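Local coordinates for peroxinectin A (Dictyostelium discoideum, PDB 6ERC), which uses a haem group and hydrogen peroxide to oxidise phenolic donors to phenolic radicals, and also oxidises iodide and thiocyanate, at residues P41-Q46 and R386-G391; W93-P98 and M114-T119; N165-S170 and D246-F251. All coordinates share one frame; numbering follows the deposited sequence.

In the fold
Contacts 1 and 2 are neighbours on one side of the chain, their centres about 12 Å apart. Contact 1 sets a glycosylated surface loop against the end of helix 379-390; contact 2 joins two strands of the four-stranded antiparallel sheet, 91-96 and 113-124, which pack on that same helix. Asp-389 and Arg-118 join them by a salt bridge. Contact 3 lies beyond the centre of the chain, about 46 Å from contact 1 and 43 Å from contact 2 between centres, where the loop after helix 160-166 meets the start of helix 247-275. Along the chain contact 2 closes before contact 3 opens and contact 1 encloses both, returning the early loop to a helix of the haem pocket.

Contact 1 (P41-Q46 and R386-G391). With NAG (2-acetamido-2-deoxy-beta-D-glucopyranose), chain C; HEM (protoporphyrin IX containing Fe), chain F.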
# COMPACT_ATOMS: atom_id res chain seq x y z
N PRO A 41 -21.44 12.16 3.06
CA PRO A 41 -22.16 11.39 2.03
C PRO A 41 -23.49 10.88 2.57
O PRO A 41 -23.61 10.53 3.74
CB PRO A 41 -21.22 10.23 1.71
CG PRO A 41 -19.89 10.64 2.23
CD PRO A 41 -20.16 11.52 3.41
N ASN A 42 -24.49 10.86 1.70
CA ASN A 42 -25.82 10.36 2.07
C ASN A 42 -25.78 8.84 2.06
O ASN A 42 -25.92 8.21 1.01
CB ASN A 42 -26.88 10.90 1.11
CG ASN A 42 -28.27 10.41 1.45
OD1 ASN A 42 -28.56 10.06 2.59
ND2 ASN A 42 -29.15 10.38 0.45
N ILE A 43 -25.59 8.25 3.24
CA ILE A 43 -25.47 6.80 3.38
C ILE A 43 -26.71 6.30 4.10
O ILE A 43 -27.04 6.78 5.19
CB ILE A 43 -24.20 6.41 4.16
CG1 ILE A 43 -22.95 7.02 3.50
CG2 ILE A 43 -24.07 4.89 4.25
CD1 ILE A 43 -22.71 6.58 2.08
N THR A 44 -27.40 5.34 3.49
CA THR A 44 -28.54 4.70 4.14
C THR A 44 -28.16 3.42 4.87
O THR A 44 -28.92 2.97 5.74
CB THR A 44 -29.63 4.37 3.10
OG1 THR A 44 -29.09 3.52 2.08
CG2 THR A 44 -30.17 5.65 2.47
N ASN A 45 -27.02 2.82 4.54
CA ASN A 45 -26.54 1.64 5.24
C ASN A 45 -26.10 2.01 6.66
O ASN A 45 -26.11 3.18 7.06
CB ASN A 45 -25.39 0.99 4.47
CG ASN A 45 -25.87 0.11 3.33
OD1 ASN A 45 -26.88 -0.57 3.45
ND2 ASN A 45 -25.13 0.12 2.23
N GLN A 46 -25.70 1.00 7.42
CA GLN A 46 -25.25 1.24 8.78
C GLN A 46 -23.93 2.00 8.78
O GLN A 46 -23.17 1.92 7.81
CB GLN A 46 -25.09 -0.08 9.53
CG GLN A 46 -26.35 -0.93 9.54
CD GLN A 46 -26.36 -1.95 10.66
OE1 GLN A 46 -26.29 -1.60 11.84
NE2 GLN A 46 -26.44 -3.22 10.30
N ARG A 386 -13.66 5.64 3.79
CA ARG A 386 -12.98 6.10 2.58
C ARG A 386 -13.74 5.69 1.33
O ARG A 386 -13.86 6.48 0.38
CB ARG A 386 -11.55 5.54 2.55
CG ARG A 386 -10.62 6.21 1.55
CD ARG A 386 -10.25 7.62 1.97
NE ARG A 386 -9.65 7.67 3.30
CZ ARG A 386 -9.34 8.80 3.93
NH1 ARG A 386 -9.56 9.98 3.36
NH2 ARG A 386 -8.80 8.75 5.15
N ASN A 387 -14.27 4.46 1.30
CA ASN A 387 -15.09 4.04 0.17
C ASN A 387 -16.34 4.90 0.05
O ASN A 387 -16.71 5.32 -1.05
CB ASN A 387 -15.47 2.57 0.31
CG ASN A 387 -14.29 1.64 0.11
OD1 ASN A 387 -14.01 1.21 -1.01
ND2 ASN A 387 -13.60 1.31 1.20
N ARG A 388 -16.99 5.18 1.18
CA ARG A 388 -18.17 6.04 1.17
C ARG A 388 -17.80 7.49 0.93
O ARG A 388 -18.59 8.26 0.37
CB ARG A 388 -18.94 5.88 2.48
CG ARG A 388 -19.49 4.47 2.68
CD ARG A 388 -19.98 4.25 4.09
NE ARG A 388 -20.52 2.90 4.27
CZ ARG A 388 -21.14 2.48 5.36
NH1 ARG A 388 -21.31 3.30 6.39
NH2 ARG A 388 -21.60 1.24 5.43
N ASP A 389 -16.60 7.89 1.36
CA ASP A 389 -16.09 9.23 1.05
C ASP A 389 -15.89 9.39 -0.45
O ASP A 389 -16.27 10.41 -1.04
CB ASP A 389 -14.79 9.46 1.81
CG ASP A 389 -14.15 10.80 1.49
OD1 ASP A 389 -14.72 11.58 0.70
OD2 ASP A 389 -13.06 11.08 2.03
N HIS A 390 -15.29 8.38 -1.10
CA HIS A 390 -15.00 8.45 -2.52
C HIS A 390 -16.21 8.12 -3.39
O HIS A 390 -16.14 8.30 -4.61
CB HIS A 390 -13.86 7.49 -2.88
CG HIS A 390 -12.54 7.86 -2.28
ND1 HIS A 390 -11.35 7.36 -2.74
CD2 HIS A 390 -12.23 8.67 -1.24
CE1 HIS A 390 -10.35 7.85 -2.02
NE2 HIS A 390 -10.87 8.65 -1.10
N GLY A 391 -17.29 7.62 -2.80
CA GLY A 391 -18.47 7.28 -3.58
C GLY A 391 -18.32 6.00 -4.36
O GLY A 391 -18.81 5.90 -5.49
C1 NAG C . -30.41 9.93 0.38
C2 NAG C . -31.24 11.11 -0.13
C3 NAG C . -32.72 10.73 -0.20
C4 NAG C . -32.91 9.44 -1.00
C5 NAG C . -32.01 8.34 -0.45
C6 NAG C . -32.05 7.07 -1.27
C7 NAG C . -30.39 13.37 0.33
C8 NAG C . -30.30 14.48 1.33
N2 NAG C . -31.06 12.28 0.72
O3 NAG C . -33.46 11.78 -0.81
O4 NAG C . -34.27 9.02 -0.93
O5 NAG C . -30.64 8.78 -0.45
O6 NAG C . -30.85 6.32 -1.14
O7 NAG C . -29.87 13.45 -0.78
CHA HEM F . -4.16 2.64 3.35
CHB HEM F . -2.33 1.10 7.55
CHC HEM F . -0.92 -3.02 5.39
CHD HEM F . -2.97 -1.56 1.25
C1A HEM F . -3.84 2.55 4.68
C2A HEM F . -4.23 3.49 5.70
C3A HEM F . -3.73 3.07 6.87
C4A HEM F . -3.00 1.85 6.61
CMA HEM F . -3.88 3.75 8.25
CAA HEM F . -5.09 4.74 5.46
CBA HEM F . -6.43 4.50 6.15
CGA HEM F . -7.49 5.36 5.51
O1A HEM F . -7.79 5.16 4.31
O2A HEM F . -8.05 6.23 6.22
C1B HEM F . -1.78 -0.13 7.31
C2B HEM F . -1.07 -0.92 8.29
C3B HEM F . -0.67 -2.06 7.71
C4B HEM F . -1.12 -2.03 6.33
CMB HEM F . -0.86 -0.44 9.74
CAB HEM F . 0.11 -3.25 8.30
CBB HEM F . 0.46 -3.34 9.59
C1C HEM F . -1.35 -3.00 4.08
C2C HEM F . -1.16 -4.05 3.09
C3C HEM F . -1.73 -3.63 1.94
C4C HEM F . -2.29 -2.32 2.18
CMC HEM F . -0.42 -5.36 3.43
CAC HEM F . -1.86 -4.29 0.54
CBC HEM F . -1.38 -5.48 0.18
C1D HEM F . -3.43 -0.28 1.45
C2D HEM F . -3.99 0.58 0.43
C3D HEM F . -4.33 1.73 1.02
C4D HEM F . -3.97 1.65 2.42
CMD HEM F . -4.19 0.18 -1.05
CAD HEM F . -4.95 2.98 0.37
CBD HEM F . -3.78 3.70 -0.31
CGD HEM F . -3.97 5.19 -0.27
O1D HEM F . -3.60 5.82 0.76
O2D HEM F . -4.49 5.78 -1.26
NA HEM F . -3.09 1.56 5.27
NB HEM F . -1.79 -0.84 6.12
NC HEM F . -2.04 -1.97 3.49
ND HEM F . -3.43 0.40 2.64
FE HEM F . -2.57 -0.19 4.35
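The last turn of helix 379-390, a helix of the haem pocket, presents Arg-388 to the surface loop 41-46. Arg-388 runs extended from CG to NE, the reach needed to bring its guanidinium to the backbone of Gln-46. There NH1 and NH2 both donate to Gln-46 O, at 2.7 and 2.9 Å, an end-on grip by two nitrogens on one oxygen lying near the guanidinium plane. Ile-43 crosses the arginine at about a right angle: its CD1 rests on CB and CG, while CG2 sits over one guanidinium face, 3.8 Å from NH1. A branched apolar residue suits this place because it covers both the methylenes and the flat head. Pro-41 adds its ring to the helix end, CG lying 3.3 Å from Arg-388 O. Arg-388 also forms a salt bridge with Asp-434, so an alanine here would probably leave Gln-46 O without its two donors, Asp-434 without this positive partner and the loop less firmly tied. The loop's outer side carries the glycan, Asn-42 ND2 being bonded covalently to C1 of the sugar. On the inner side of the helix Arg-386 NH2 donates almost straight to haem O2A at 2.8 Å (170°), with NE reaching O1A at 3.3 Å: the arginine-propionate pairing of a haem pocket.

Contact 2 (W93-P98 and M114-T119); sequences WPIKVP and MNYFRT
Ile-95 is the main bump of this contact, and Met-114 and Tyr-116 on the facing strand form the hollow that takes it. Its two branches part company: CG2 meets the terminal methyl of Met-114, CE, at 3.7 Å, while CG1 lies against Tyr-116 CB at 3.6 Å. Met-114 is straight as far as SD and then turns (chi3 -72°), which brings CE round to the isoleucine branch. A long flexible thioether can wrap its neighbour in this way, and a beta-branched residue can touch both neighbours at once. Val-97 CG2 approaches Met-114 CG more loosely, at 4.3 Å.

Beneath these side chains runs the backbone of an antiparallel sheet, strand 91-96 forming one edge and strand 113-124 lying next to it. Ile-95 and Met-114 are a hydrogen-bonded pair, N to O both ways at 2.9 Å, and Trp-93 N donates to Tyr-116 O at 3.1 Å. Between Trp-93 and Ile-95 comes Pro-94, whose nitrogen has no hydrogen to give; its CA simply rests on Met-114 O.

At the other end Tyr-116 carries CG anti to its backbone N (chi1 177°), which sets CG 3.7 Å from Trp-93 O; CB and CD1 lie against the same oxygen. The side chains of Trp-93 and Tyr-116 cross obliquely and touch only lightly, Trp-93 CE3 to Tyr-116 CE1 at 4.2 Å. Trp-93 CB instead presses on the methylenes of Arg-118, 3.8 Å from CG, the aliphatic part of the arginine serving here as an apolar surface. Its charged head passes on to Asp-389 and to the carbonyl oxygens of Phe-35 and Asn-36, the Tyr-116 hydroxyl bonds to Asp-389 OD2, and Phe-40 stacks on the indole of Trp-93.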
# COMPACT_ATOMS: atom_id res chain seq x y z
N TRP A 93 -15.29 14.44 8.44
CA TRP A 93 -16.49 13.60 8.49
C TRP A 93 -16.23 12.52 9.54
O TRP A 93 -15.88 11.38 9.20
CB TRP A 93 -16.81 12.97 7.14
CG TRP A 93 -17.95 11.98 7.19
CD1 TRP A 93 -19.01 11.99 8.06
CD2 TRP A 93 -18.13 10.84 6.35
NE1 TRP A 93 -19.83 10.93 7.80
CE2 TRP A 93 -19.32 10.20 6.76
CE3 TRP A 93 -17.41 10.29 5.29
CZ2 TRP A 93 -19.80 9.05 6.15
CZ3 TRP A 93 -17.89 9.14 4.68
CH2 TRP A 93 -19.07 8.53 5.11
N PRO A 94 -16.38 12.85 10.82
CA PRO A 94 -15.99 11.90 11.88
C PRO A 94 -16.68 10.56 11.74
O PRO A 94 -17.74 10.42 11.13
CB PRO A 94 -16.41 12.62 13.17
CG PRO A 94 -16.46 14.07 12.80
CD PRO A 94 -16.90 14.11 11.38
N ILE A 95 -16.05 9.54 12.33
CA ILE A 95 -16.60 8.20 12.36
C ILE A 95 -17.43 8.06 13.63
O ILE A 95 -16.91 8.17 14.74
CB ILE A 95 -15.49 7.14 12.33
CG1 ILE A 95 -14.58 7.39 11.13
CG2 ILE A 95 -16.09 5.73 12.30
CD1 ILE A 95 -13.56 6.29 10.85
N LYS A 96 -18.73 7.83 13.45
CA LYS A 96 -19.63 7.71 14.59
C LYS A 96 -19.43 6.37 15.28
O LYS A 96 -19.34 5.33 14.63
CB LYS A 96 -21.08 7.87 14.14
CG LYS A 96 -21.46 9.29 13.77
CD LYS A 96 -22.94 9.41 13.44
CE LYS A 96 -23.35 10.86 13.22
NZ LYS A 96 -24.76 10.98 12.75
N VAL A 97 -19.34 6.40 16.61
CA VAL A 97 -19.22 5.20 17.43
C VAL A 97 -20.62 4.83 17.92
O VAL A 97 -21.27 5.66 18.56
CB VAL A 97 -18.27 5.42 18.61
CG1 VAL A 97 -18.22 4.18 19.50
CG2 VAL A 97 -16.88 5.78 18.11
N PRO A 98 -21.11 3.62 17.64
CA PRO A 98 -22.40 3.21 18.21
C PRO A 98 -22.38 3.33 19.73
O PRO A 98 -21.38 3.05 20.38
CB PRO A 98 -22.53 1.75 17.76
CG PRO A 98 -21.72 1.66 16.53
CD PRO A 98 -20.57 2.61 16.72
N MET A 114 -14.51 8.80 16.21
CA MET A 114 -13.11 8.63 15.85
C MET A 114 -12.78 9.59 14.73
O MET A 114 -13.57 9.78 13.80
CB MET A 114 -12.82 7.19 15.41
CG MET A 114 -12.95 6.18 16.53
SD MET A 114 -12.66 4.49 15.97
CE MET A 114 -14.15 4.19 15.02
N ASN A 115 -11.60 10.21 14.82
CA ASN A 115 -11.20 11.20 13.83
C ASN A 115 -11.24 10.62 12.42
O ASN A 115 -10.78 9.49 12.19
CB ASN A 115 -9.79 11.71 14.14
CG ASN A 115 -9.72 12.46 15.45
OD1 ASN A 115 -9.79 11.86 16.53
ND2 ASN A 115 -9.57 13.78 15.37
N TYR A 116 -11.80 11.38 11.49
CA TYR A 116 -11.68 11.06 10.07
C TYR A 116 -11.79 12.34 9.27
O TYR A 116 -12.68 13.16 9.51
CB TYR A 116 -12.75 10.06 9.61
CG TYR A 116 -12.68 9.76 8.13
CD1 TYR A 116 -13.32 10.58 7.20
CD2 TYR A 116 -11.97 8.67 7.65
CE1 TYR A 116 -13.26 10.32 5.85
CE2 TYR A 116 -11.91 8.39 6.30
CZ TYR A 116 -12.55 9.22 5.41
OH TYR A 116 -12.49 8.95 4.06
N PHE A 117 -10.89 12.50 8.30
CA PHE A 117 -10.87 13.66 7.42
C PHE A 117 -10.97 13.18 5.98
O PHE A 117 -10.28 12.25 5.58
CB PHE A 117 -9.60 14.47 7.63
CG PHE A 117 -9.54 15.17 8.96
CD1 PHE A 117 -9.08 14.50 10.08
CD2 PHE A 117 -9.96 16.48 9.08
CE1 PHE A 117 -9.04 15.14 11.31
CE2 PHE A 117 -9.92 17.12 10.31
CZ PHE A 117 -9.45 16.45 11.42
N ARG A 118 -11.85 13.83 5.22
CA ARG A 118 -12.13 13.37 3.87
C ARG A 118 -10.95 13.65 2.95
O ARG A 118 -10.18 14.59 3.14
CB ARG A 118 -13.40 14.04 3.33
CG ARG A 118 -14.65 13.71 4.14
CD ARG A 118 -15.92 14.17 3.45
NE ARG A 118 -16.19 13.42 2.23
CZ ARG A 118 -17.30 13.53 1.51
NH1 ARG A 118 -18.26 14.36 1.89
NH2 ARG A 118 -17.46 12.80 0.42
N THR A 119 -10.81 12.80 1.93
CA THR A 119 -9.69 12.89 1.01
C THR A 119 -9.74 14.18 0.21
O THR A 119 -10.81 14.65 -0.18
CB THR A 119 -9.69 11.69 0.07
OG1 THR A 119 -9.73 10.49 0.84
CG2 THR A 119 -8.43 11.69 -0.80

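Contact 3 (N165-S170 and D246-F251); sequences NLRSLS and DDERVF
Leaving helix 160-166 at Arg-167, the chain passes through a left-handed conformation at Leu-169 and runs by the start of helix 247-275, where the CA atoms of Ser-170 and Asp-247 come within 5.6 Å. The contact is a salt-bridge network at a helix N-terminus. Asp-246 is the N-cap, its OD1 accepting from Arg-249 N at 2.9 Å, and the two acidic residues that follow it, placed where the helix dipole would favour negative charge, take hold of Arg-167.

The arginine and Asp-247 meet tip to tip: NH2 donates to OD2 at 2.8 Å, with OD2 in the guanidinium plane but the nitrogen well above the carboxylate plane. The same NH2 forms a salt bridge to Glu-248 OE1, and NH1 adds a weak bond to that oxygen. A bend at chi2 (65°) turns Glu-248 CD toward the arginine, and the two side chains cross at about a right angle.

With its edge so held, the guanidinium lies flat on the ring of Phe-251, their planes 23° apart and centres 4.0 Å apart, a stacked cation-pi contact. Arg-167 CD sits over the same ring in a CH-pi contact. Phenylalanine suits this place because its face accepts both the charge and the methylene, one turn along the helix from Asp-247. Its ring also meets Tyr-156 at about a right angle.

Asp-247 OD1 accepts from Gly-172 N and from a water, 2.8 Å away, which in turn accepts from Arg-167 NE at 2.9 Å and weakly from Leu-169 N.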
# COMPACT_ATOMS: atom_id res chain seq x y z
N ASN A 165 18.31 15.94 -0.24
CA ASN A 165 18.53 15.95 1.20
C ASN A 165 18.66 14.54 1.77
O ASN A 165 19.32 14.36 2.80
CB ASN A 165 17.39 16.68 1.92
CG ASN A 165 17.52 18.19 1.82
OD1 ASN A 165 16.70 18.86 1.21
ND2 ASN A 165 18.57 18.73 2.44
N LEU A 166 18.07 13.54 1.11
CA LEU A 166 18.18 12.17 1.57
C LEU A 166 19.47 11.49 1.13
O LEU A 166 19.82 10.44 1.68
CB LEU A 166 16.99 11.34 1.07
CG LEU A 166 15.69 11.44 1.87
CD1 LEU A 166 14.56 10.74 1.13
CD2 LEU A 166 15.86 10.85 3.27
N ARG A 167 20.17 12.05 0.15
CA ARG A 167 21.37 11.43 -0.39
C ARG A 167 22.61 12.19 0.07
O ARG A 167 22.57 13.40 0.32
CB ARG A 167 21.32 11.37 -1.92
CG ARG A 167 21.03 12.70 -2.59
CD ARG A 167 20.81 12.53 -4.08
NE ARG A 167 22.00 12.87 -4.85
CZ ARG A 167 22.00 13.13 -6.16
NH1 ARG A 167 20.87 13.09 -6.85
NH2 ARG A 167 23.14 13.43 -6.76
N SER A 168 23.72 11.46 0.18
CA SER A 168 24.95 12.03 0.72
C SER A 168 25.61 13.01 -0.24
O SER A 168 26.43 13.82 0.19
CB SER A 168 25.95 10.92 1.06
OG SER A 168 26.33 10.19 -0.10
N LEU A 169 25.27 12.95 -1.53
CA LEU A 169 25.90 13.78 -2.56
C LEU A 169 27.38 13.45 -2.73
O LEU A 169 28.16 14.29 -3.17
CB LEU A 169 25.73 15.27 -2.24
CG LEU A 169 24.30 15.75 -1.99
CD1 LEU A 169 24.29 17.20 -1.55
CD2 LEU A 169 23.44 15.57 -3.23
N SER A 170 27.76 12.22 -2.38
CA SER A 170 29.14 11.75 -2.51
C SER A 170 29.08 10.32 -3.02
O SER A 170 28.43 9.47 -2.40
CB SER A 170 29.88 11.83 -1.18
OG SER A 170 29.81 13.13 -0.62
N ASP A 246 30.36 11.80 -12.18
CA ASP A 246 30.20 12.59 -10.97
C ASP A 246 29.13 11.98 -10.07
O ASP A 246 28.51 10.96 -10.39
CB ASP A 246 29.88 14.04 -11.32
CG ASP A 246 28.62 14.18 -12.16
OD1 ASP A 246 27.79 13.25 -12.17
OD2 ASP A 246 28.47 15.23 -12.82
N ASP A 247 28.91 12.62 -8.92
CA ASP A 247 27.96 12.10 -7.94
C ASP A 247 26.56 11.95 -8.53
O ASP A 247 25.86 10.97 -8.25
CB ASP A 247 27.93 13.02 -6.71
CG ASP A 247 26.71 12.78 -5.84
OD1 ASP A 247 26.68 11.77 -5.11
OD2 ASP A 247 25.78 13.61 -5.89
N GLU A 248 26.13 12.92 -9.34
CA GLU A 248 24.78 12.88 -9.89
C GLU A 248 24.61 11.70 -10.84
O GLU A 248 23.56 11.05 -10.84
CB GLU A 248 24.47 14.19 -10.60
CG GLU A 248 23.03 14.30 -11.12
CD GLU A 248 21.99 14.32 -10.01
OE1 GLU A 248 22.35 14.62 -8.84
OE2 GLU A 248 20.81 14.05 -10.29
N ARG A 249 25.62 11.40 -11.66
CA ARG A 249 25.50 10.31 -12.62
C ARG A 249 25.48 8.96 -11.91
O ARG A 249 24.71 8.06 -12.30
CB ARG A 249 26.64 10.36 -13.64
CG ARG A 249 26.62 9.23 -14.67
CD ARG A 249 25.36 9.24 -15.53
NE ARG A 249 25.27 8.05 -16.38
CZ ARG A 249 25.87 7.92 -17.56
NH1 ARG A 249 26.64 8.90 -18.04
NH2 ARG A 249 25.72 6.80 -18.26
N VAL A 250 26.32 8.78 -10.90
CA VAL A 250 26.33 7.51 -10.17
C VAL A 250 24.99 7.31 -9.47
O VAL A 250 24.45 6.20 -9.45
CB VAL A 250 27.50 7.47 -9.17
CG1 VAL A 250 27.48 6.17 -8.38
CG2 VAL A 250 28.82 7.62 -9.90
N PHE A 251 24.44 8.37 -8.89
CA PHE A 251 23.15 8.26 -8.21
C PHE A 251 22.06 7.82 -9.18
O PHE A 251 21.34 6.85 -8.93
CB PHE A 251 22.78 9.59 -7.56
CG PHE A 251 21.35 9.64 -7.10
CD1 PHE A 251 20.99 9.12 -5.87
CD2 PHE A 251 20.37 10.20 -7.91
CE1 PHE A 251 19.68 9.16 -5.45
CE2 PHE A 251 19.06 10.23 -7.49
CZ PHE A 251 18.71 9.72 -6.26
O HOH W 1 24.22 11.35 -3.74